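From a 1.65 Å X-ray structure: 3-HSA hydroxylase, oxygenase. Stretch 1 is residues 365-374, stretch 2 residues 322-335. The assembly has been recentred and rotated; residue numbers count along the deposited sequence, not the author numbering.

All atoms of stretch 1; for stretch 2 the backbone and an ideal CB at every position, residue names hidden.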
# COMPACT_ATOMS: atom_id res chain seq x y z
N GLY A 365 -3.30 -20.17 -5.82
CA GLY A 365 -4.19 -19.87 -6.97
C GLY A 365 -3.67 -18.66 -7.74
O GLY A 365 -3.84 -18.55 -8.96
N ARG A 366 -3.03 -17.75 -7.01
CA ARG A 366 -2.50 -16.50 -7.57
C ARG A 366 -1.54 -16.73 -8.74
O ARG A 366 -1.41 -15.87 -9.61
CB ARG A 366 -1.82 -15.71 -6.45
CG ARG A 366 -1.00 -14.49 -6.93
CD ARG A 366 -1.86 -13.38 -7.57
NE ARG A 366 -0.98 -12.27 -7.90
CZ ARG A 366 -0.19 -12.22 -8.97
NH1 ARG A 366 0.63 -11.17 -9.11
NH2 ARG A 366 -0.19 -13.20 -9.88
N VAL A 367 -0.87 -17.90 -8.77
CA VAL A 367 0.19 -18.13 -9.78
C VAL A 367 -0.33 -18.41 -11.18
O VAL A 367 0.44 -18.40 -12.16
CB VAL A 367 1.18 -19.24 -9.36
CG1 VAL A 367 1.67 -19.02 -7.91
CG2 VAL A 367 0.55 -20.62 -9.59
N HIS A 368 -1.62 -18.72 -11.29
CA HIS A 368 -2.22 -19.01 -12.60
C HIS A 368 -1.95 -17.87 -13.60
O HIS A 368 -2.03 -16.69 -13.24
CB HIS A 368 -3.73 -19.25 -12.43
CG HIS A 368 -4.36 -19.90 -13.62
ND1 HIS A 368 -4.64 -19.22 -14.78
CD2 HIS A 368 -4.76 -21.19 -13.82
CE1 HIS A 368 -5.17 -20.06 -15.66
NE2 HIS A 368 -5.26 -21.26 -15.10
N ALA A 369 -1.65 -18.23 -14.85
CA ALA A 369 -1.38 -17.22 -15.89
C ALA A 369 -2.48 -16.18 -15.97
O ALA A 369 -2.20 -15.00 -16.24
CB ALA A 369 -1.21 -17.87 -17.25
N ALA A 370 -3.73 -16.62 -15.77
CA ALA A 370 -4.88 -15.72 -15.92
C ALA A 370 -5.01 -14.71 -14.76
O ALA A 370 -5.82 -13.77 -14.84
CB ALA A 370 -6.18 -16.54 -16.08
N ASN A 371 -4.21 -14.89 -13.70
CA ASN A 371 -4.17 -13.93 -12.59
C ASN A 371 -3.04 -12.91 -12.70
O ASN A 371 -2.99 -11.97 -11.88
CB ASN A 371 -4.04 -14.64 -11.24
CG ASN A 371 -5.32 -15.27 -10.76
OD1 ASN A 371 -5.30 -16.34 -10.10
ND2 ASN A 371 -6.43 -14.65 -11.05
N ASP A 372 -2.13 -13.07 -13.65
CA ASP A 372 -1.03 -12.12 -13.76
C ASP A 372 -1.62 -10.72 -13.97
O ASP A 372 -2.30 -10.49 -14.99
CB ASP A 372 -0.10 -12.45 -14.91
CG ASP A 372 1.09 -11.52 -14.92
OD1 ASP A 372 2.14 -11.86 -14.32
OD2 ASP A 372 0.93 -10.39 -15.39
N PRO A 373 -1.42 -9.80 -13.00
CA PRO A 373 -2.21 -8.57 -13.09
C PRO A 373 -1.67 -7.58 -14.11
O PRO A 373 -2.46 -6.95 -14.84
CB PRO A 373 -2.17 -8.00 -11.67
CG PRO A 373 -0.85 -8.53 -11.10
CD PRO A 373 -0.61 -9.87 -11.76
N GLU A 374 -0.34 -7.44 -14.19
CA GLU A 374 0.22 -6.48 -15.15
C GLU A 374 -0.12 -6.82 -16.60
O GLU A 374 -0.32 -5.93 -17.42
CB GLU A 374 1.72 -6.33 -14.97
CG GLU A 374 2.04 -5.65 -13.66
CD GLU A 374 2.34 -6.63 -12.53
OE1 GLU A 374 2.17 -7.87 -12.68
OE2 GLU A 374 2.74 -6.10 -11.47
N UNK A 322 -13.36 -6.18 -18.07
CA UNK A 322 -13.53 -7.46 -17.41
C UNK A 322 -12.18 -8.01 -16.97
O UNK A 322 -12.00 -8.38 -15.82
CB UNK A 322 -14.24 -8.45 -18.33
N UNK A 323 -11.21 -8.02 -17.90
CA UNK A 323 -9.87 -8.50 -17.54
C UNK A 323 -9.19 -7.65 -16.46
O UNK A 323 -8.59 -8.18 -15.51
CB UNK A 323 -8.99 -8.53 -18.79
N UNK A 324 -9.30 -6.33 -16.61
CA UNK A 324 -8.78 -5.38 -15.61
C UNK A 324 -9.27 -5.71 -14.20
O UNK A 324 -8.49 -5.85 -13.28
CB UNK A 324 -9.19 -3.95 -15.97
N UNK A 325 -10.59 -5.84 -14.06
CA UNK A 325 -11.19 -6.04 -12.74
C UNK A 325 -11.02 -7.45 -12.23
O UNK A 325 -11.07 -7.68 -11.02
CB UNK A 325 -12.68 -5.69 -12.78
N UNK A 326 -10.88 -8.40 -13.15
CA UNK A 326 -10.76 -9.81 -12.80
C UNK A 326 -9.41 -10.11 -12.15
O UNK A 326 -9.34 -10.69 -11.05
CB UNK A 326 -10.95 -10.68 -14.04
N UNK A 327 -8.32 -9.69 -12.79
CA UNK A 327 -7.02 -9.84 -12.11
C UNK A 327 -7.03 -9.05 -10.79
O UNK A 327 -6.49 -9.50 -9.76
CB UNK A 327 -5.88 -9.36 -13.01
N UNK A 328 -7.66 -7.88 -10.80
CA UNK A 328 -7.69 -7.08 -9.57
C UNK A 328 -8.50 -7.75 -8.46
O UNK A 328 -8.14 -7.62 -7.29
CB UNK A 328 -8.27 -5.69 -9.86
N UNK A 329 -9.58 -8.45 -8.82
CA UNK A 329 -10.41 -9.14 -7.84
C UNK A 329 -9.58 -10.20 -7.11
O UNK A 329 -9.65 -10.33 -5.88
CB UNK A 329 -11.63 -9.78 -8.52
N UNK A 330 -8.77 -10.94 -7.87
CA UNK A 330 -7.83 -11.90 -7.25
C UNK A 330 -6.92 -11.17 -6.27
O UNK A 330 -6.75 -11.59 -5.13
CB UNK A 330 -6.99 -12.62 -8.31
N UNK A 331 -6.35 -10.05 -6.71
CA UNK A 331 -5.48 -9.24 -5.85
C UNK A 331 -6.17 -8.75 -4.59
O UNK A 331 -5.59 -8.83 -3.50
CB UNK A 331 -4.95 -8.04 -6.63
N UNK A 332 -7.40 -8.24 -4.72
CA UNK A 332 -8.16 -7.76 -3.56
C UNK A 332 -8.44 -8.91 -2.58
O UNK A 332 -8.37 -8.74 -1.36
CB UNK A 332 -9.47 -7.12 -4.01
N UNK A 333 -8.80 -10.06 -3.12
CA UNK A 333 -9.09 -11.24 -2.30
C UNK A 333 -7.86 -11.65 -1.50
O UNK A 333 -7.95 -11.88 -0.28
CB UNK A 333 -9.56 -12.40 -3.18
N UNK A 334 -6.71 -11.74 -2.16
CA UNK A 334 -5.47 -12.14 -1.47
C UNK A 334 -5.04 -11.09 -0.45
O UNK A 334 -4.67 -11.43 0.68
CB UNK A 334 -4.35 -12.37 -2.48
N UNK A 335 -5.08 -9.81 -0.83
CA UNK A 335 -4.74 -8.74 0.13
C UNK A 335 -5.60 -8.82 1.39
O UNK A 335 -5.12 -8.63 2.51
CB UNK A 335 -4.91 -7.37 -0.52

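Stretch 2 is helical throughout, with phi/psi mostly near -60/-45, so its CA-to-CB bonds fan around one axis and those facing stretch 1 recur every three or four residues. Stretch 1 offers a Type I turn from Gly365 to His368, a 3-10 segment at 369-371 whose Ala370 O faces the helix, and the start of a new helix at Pro373.

At position 322 the ideal CB has nothing of stretch 1 within 5.5 Å, so almost any helix-compatible residue would serve; it is Ala322.

Position 323 points sideways. A short side chain would stop short of stretch 1, whereas a long donor could reach Ala370 O directly; lysine or arginine would suit. The residue is Arg323, with chi1 to chi3 all m. Its NH1 donates to Ala370 O at 3.0 Å, an acceptor lying at the guanidinium edge near its plane. Its NH2 donates to water 1 (2.8 Å to the water O), which in turn donates to Ala369 O and Asp372 O and so ties the arginine to two more carbonyls.

Positions 324 and 325 point away from stretch 1 or lie out of its reach, leaving the choice open. Arg324 and Asp325 form a salt bridge with each other, NE to OD1 at 2.8 Å.

Position 326 again points sideways, with no atom of stretch 1 near its CB, but an extended side chain could approach Ala370 O and the Asn371 amide. A long polar residue fits, glutamine or lysine among them. Gln326 donates from NE2 to Ala370 O at 2.9 Å and a nearly straight 173°, sharing the carbonyl with the arginine, while its OE1 accepts from Arg323 NH1 at 2.9 Å.

Position 327 is the closest backbone approach, its CA 5.0 Å from Asn371 CA. Its CB points toward stretch 1 and lies 3.8 Å from Pro373 CA, which favours a compact apolar residue such as alanine, valine or perhaps isoleucine. Val327 packs CG2 4.0 Å from Pro373 CB, and CG1 lies 3.5 Å from Ala370 O. Water 2 donates to both Val327 O and Asn371 O, joining the two backbones beside this packing.

Position 328 points away and 329 is out of reach, so many helix-compatible residues would do; they are Arg328 and Ala329.

At position 330 the CB points toward stretch 1, 3.5 Å from Asn371 ND2 and 5.2 Å from Arg366 CD. Little room remains, so serine, threonine, alanine or valine would suit. Thr330 sets OG1 2.8 Å from Asn371 ND2, and its CG2 meets Arg366 CD at 4.0 Å.

At position 331 a CB would point sideways and be crowded by Arg328 O, 3.3 Å away, which favours glycine; it is Gly331. Positions 332 and 333 are out of reach and leave the choice open; they are Arg332 and Ala333.

Position 334 points toward stretch 1 with space beyond its CB, and the aliphatic part of Arg366 lies ahead: leucine, isoleucine or methionine could span it. Ile334 does, CD1 reaching Arg366 CB at 3.4 Å. Position 335, out of reach, would accept many residues; it is Ser335.

Stretch 2, residues 322-335: ARRDQVRATGRAIS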
# COMPACT_ATOMS: atom_id res chain seq x y z
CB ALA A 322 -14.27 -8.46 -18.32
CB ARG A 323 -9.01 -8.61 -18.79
CG ARG A 323 -9.30 -9.88 -19.58
CD ARG A 323 -8.61 -11.07 -18.91
NE ARG A 323 -7.15 -11.03 -19.16
CZ ARG A 323 -6.21 -11.46 -18.31
NH1 ARG A 323 -6.54 -11.98 -17.11
NH2 ARG A 323 -4.94 -11.39 -18.68
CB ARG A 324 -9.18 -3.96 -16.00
CG ARG A 324 -8.82 -2.90 -14.94
CD ARG A 324 -9.57 -1.57 -15.16
NE ARG A 324 -10.97 -1.73 -14.80
CZ ARG A 324 -11.95 -0.88 -15.11
NH1 ARG A 324 -11.71 0.24 -15.83
NH2 ARG A 324 -13.19 -1.13 -14.69
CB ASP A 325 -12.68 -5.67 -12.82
CG ASP A 325 -12.91 -4.16 -13.06
OD1 ASP A 325 -11.99 -3.34 -12.79
OD2 ASP A 325 -14.02 -3.83 -13.52
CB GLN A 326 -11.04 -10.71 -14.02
CG GLN A 326 -10.59 -12.16 -13.79
CD GLN A 326 -9.23 -12.41 -14.37
OE1 GLN A 326 -8.91 -11.91 -15.45
NE2 GLN A 326 -8.39 -13.19 -13.65
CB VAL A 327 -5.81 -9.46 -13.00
CG1 VAL A 327 -5.80 -10.31 -14.29
CG2 VAL A 327 -5.79 -7.97 -13.32
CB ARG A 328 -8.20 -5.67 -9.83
CG ARG A 328 -7.68 -4.67 -8.75
CD ARG A 328 -7.63 -3.23 -9.34
NE ARG A 328 -7.09 -2.20 -8.44
CZ ARG A 328 -5.79 -2.04 -8.17
NH1 ARG A 328 -4.87 -2.86 -8.70
NH2 ARG A 328 -5.39 -1.07 -7.35
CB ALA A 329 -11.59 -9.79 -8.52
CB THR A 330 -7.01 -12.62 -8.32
OG1 THR A 330 -7.91 -13.50 -9.02
CG2 THR A 330 -5.84 -13.41 -7.70
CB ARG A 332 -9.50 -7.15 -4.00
CG ARG A 332 -9.38 -5.87 -4.85
CD ARG A 332 -10.76 -5.23 -5.00
NE ARG A 332 -10.89 -4.52 -6.28
CZ ARG A 332 -10.51 -3.26 -6.51
NH1 ARG A 332 -10.69 -2.72 -7.71
NH2 ARG A 332 -9.91 -2.55 -5.55
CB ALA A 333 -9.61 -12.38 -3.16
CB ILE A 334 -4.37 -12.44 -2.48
CG1 ILE A 334 -4.80 -13.66 -3.32
CG2 ILE A 334 -3.06 -12.74 -1.77
CD1 ILE A 334 -3.99 -13.87 -4.59
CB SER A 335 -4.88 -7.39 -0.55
OG SER A 335 -4.61 -6.31 0.33
O HOH W 1 -3.31 -12.40 -16.67
O HOH W 2 -4.13 -11.04 -9.58
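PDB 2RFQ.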